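Local coordinates for protein 3-hydroxyadipyl-CoA dehydrogenase (Escherichia coli, PDB 3MOG) that catalyses the NAD-dependent oxidation of 3-hydroxyadipyl-CoA to 3-oxoadipyl-CoA in the degradation of phenylacetate, at residues C[85-90]-C[139-144]. Numbering follows the deposited sequence.
Sequences ADLVIE and AGLHFF
I89 and L141 meet on one side of the Rossmann-type NAD-binding domain and illustrate how side chains join second-neighbour strands in the parallel part of a mixed, twisted sheet. Strand 115-118 runs between strands 87-90 and 138-143, and V88 bonds through its backbone to both L115 and T117 of that strand. The axes of 87-90 and 139-143 still approach to 8.1 Å, and the sheet's twist turns their directions 60° apart. Over the intervening strand the contact is therefore made by side chains alone, apolar throughout and buried.

I89 carries most of it from one side. Its CG1 lies anti to the carbonyl carbon (chi1 -55°) and the chain continues extended to CD1; this directs the longer branch toward L141, and CD1 at its end makes the contact, while CG2 takes the position anti to the backbone N. L141 answers with one branch of its fork: CG is roughly anti to the backbone N (chi1 -153°), and CD2 reaches I89 CD1 at 3.9 Å. The same methyl lies 4.1 Å from I89 CG1, so it rests alongside the last bond of the isoleucine, the two side chains being set at a slant to each other.

L87, two residues earlier on the same strand face, adds a looser touch, its CD2 standing 4.4 Å from L141 CD2. Helix 163-175 covers this side, with L169 against both leucines, while L141 also touches V153 and V155 of strand 152-157. At the other end F143 brings up its ring, which the isoleucine methyl approaches obliquely, CD1 of I89 lying 4.4 Å from CE1 of F143.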
loop_
_atom_site.group_PDB
_atom_site.type_symbol
_atom_site.label_atom_id
_atom_site.label_comp_id
_atom_site.label_asym_id
_atom_site.label_seq_id
_atom_site.Cartn_x
_atom_site.Cartn_y
_atom_site.Cartn_z
ATOM N N ALA C 85 7.134 -26.108 -37.650
ATOM C CA ALA C 85 5.892 -25.748 -36.941
ATOM C C ALA C 85 5.337 -24.389 -37.343
ATOM O O ALA C 85 6.084 -23.416 -37.465
ATOM C CB ALA C 85 6.104 -25.797 -35.443
ATOM N N ASP C 86 4.023 -24.341 -37.550
ATOM C CA ASP C 86 3.289 -23.088 -37.770
ATOM C C ASP C 86 2.896 -22.420 -36.454
ATOM O O ASP C 86 2.583 -21.224 -36.426
ATOM C CB ASP C 86 2.015 -23.365 -38.557
ATOM C CG ASP C 86 2.285 -24.055 -39.872
ATOM O OD1 ASP C 86 3.190 -23.602 -40.615
ATOM O OD2 ASP C 86 1.587 -25.050 -40.156
ATOM N N LEU C 87 2.872 -23.219 -35.384
ATOM C CA LEU C 87 2.504 -22.764 -34.050
ATOM C C LEU C 87 3.346 -23.504 -33.027
ATOM O O LEU C 87 3.465 -24.726 -33.066
ATOM C CB LEU C 87 1.006 -22.985 -33.756
ATOM C CG LEU C 87 0.551 -22.783 -32.297
ATOM C CD1 LEU C 87 0.725 -21.341 -31.835
ATOM C CD2 LEU C 87 -0.862 -23.227 -32.038
ATOM N N VAL C 88 3.940 -22.736 -32.129
ATOM C CA VAL C 88 4.612 -23.280 -30.979
ATOM C C VAL C 88 3.841 -22.856 -29.739
ATOM O O VAL C 88 3.516 -21.664 -29.569
ATOM C CB VAL C 88 6.064 -22.781 -30.873
ATOM C CG1 VAL C 88 6.732 -23.384 -29.657
ATOM C CG2 VAL C 88 6.846 -23.143 -32.118
ATOM N N ILE C 89 3.534 -23.832 -28.885
ATOM C CA ILE C 89 2.921 -23.560 -27.591
ATOM C C ILE C 89 3.895 -23.992 -26.491
ATOM O O ILE C 89 4.127 -25.177 -26.288
ATOM C CB ILE C 89 1.574 -24.280 -27.428
ATOM C CG1 ILE C 89 0.629 -23.919 -28.572
ATOM C CG2 ILE C 89 0.921 -23.933 -26.082
ATOM C CD1 ILE C 89 -0.596 -24.816 -28.652
ATOM N N GLU C 90 4.446 -23.013 -25.789
ATOM C CA GLU C 90 5.439 -23.235 -24.741
ATOM C C GLU C 90 4.759 -23.444 -23.395
ATOM O O GLU C 90 3.940 -22.641 -22.980
ATOM C CB GLU C 90 6.380 -22.019 -24.681
ATOM C CG GLU C 90 7.498 -22.108 -23.671
ATOM C CD GLU C 90 7.056 -21.819 -22.243
ATOM O OE1 GLU C 90 6.304 -20.841 -22.019
ATOM O OE2 GLU C 90 7.453 -22.592 -21.351
ATOM N N ALA C 139 2.235 -14.291 -28.426
ATOM C CA ALA C 139 0.934 -14.154 -27.777
ATOM C C ALA C 139 0.824 -15.193 -26.677
ATOM O O ALA C 139 1.637 -16.093 -26.595
ATOM C CB ALA C 139 -0.200 -14.342 -28.791
ATOM N N GLY C 140 -0.186 -15.064 -25.825
ATOM C CA GLY C 140 -0.445 -16.071 -24.803
ATOM C C GLY C 140 -1.566 -16.961 -25.271
ATOM O O GLY C 140 -2.529 -16.490 -25.865
ATOM N N LEU C 141 -1.426 -18.254 -25.029
ATOM C CA LEU C 141 -2.493 -19.195 -25.301
ATOM C C LEU C 141 -2.653 -20.005 -24.026
ATOM O O LEU C 141 -1.969 -21.006 -23.809
ATOM C CB LEU C 141 -2.152 -20.062 -26.527
ATOM C CG LEU C 141 -3.292 -20.655 -27.360
ATOM C CD1 LEU C 141 -4.150 -19.566 -27.954
ATOM C CD2 LEU C 141 -2.756 -21.559 -28.467
ATOM N N HIS C 142 -3.544 -19.534 -23.159
ATOM C CA HIS C 142 -3.604 -20.013 -21.789
ATOM C C HIS C 142 -4.717 -21.030 -21.558
ATOM O O HIS C 142 -5.879 -20.656 -21.470
ATOM C CB HIS C 142 -3.755 -18.818 -20.840
ATOM C CG HIS C 142 -3.836 -19.193 -19.397
ATOM N ND1 HIS C 142 -4.766 -18.644 -18.536
ATOM C CD2 HIS C 142 -3.109 -20.067 -18.659
ATOM C CE1 HIS C 142 -4.603 -19.163 -17.331
ATOM N NE2 HIS C 142 -3.609 -20.034 -17.380
ATOM N N PHE C 143 -4.339 -22.306 -21.445
ATOM C CA PHE C 143 -5.273 -23.412 -21.222
ATOM C C PHE C 143 -5.436 -23.662 -19.729
ATOM O O PHE C 143 -4.657 -23.167 -18.922
ATOM C CB PHE C 143 -4.726 -24.702 -21.858
ATOM C CG PHE C 143 -4.654 -24.677 -23.366
ATOM C CD1 PHE C 143 -3.608 -24.037 -24.021
ATOM C CD2 PHE C 143 -5.614 -25.332 -24.123
ATOM C CE1 PHE C 143 -3.522 -24.034 -25.399
ATOM C CE2 PHE C 143 -5.547 -25.335 -25.513
ATOM C CZ PHE C 143 -4.509 -24.679 -26.155
ATOM N N PHE C 144 -6.419 -24.473 -19.364
ATOM C CA PHE C 144 -6.666 -24.768 -17.952
ATOM C C PHE C 144 -6.579 -26.279 -17.705
ATOM O O PHE C 144 -6.957 -27.057 -18.569
ATOM C CB PHE C 144 -8.031 -24.186 -17.526
ATOM C CG PHE C 144 -8.052 -22.665 -17.459
ATOM C CD1 PHE C 144 -8.124 -21.890 -18.622
ATOM C CD2 PHE C 144 -7.978 -22.013 -16.232
ATOM C CE1 PHE C 144 -8.111 -20.499 -18.569
ATOM C CE2 PHE C 144 -7.966 -20.616 -16.173
ATOM C CZ PHE C 144 -8.046 -19.861 -17.349
#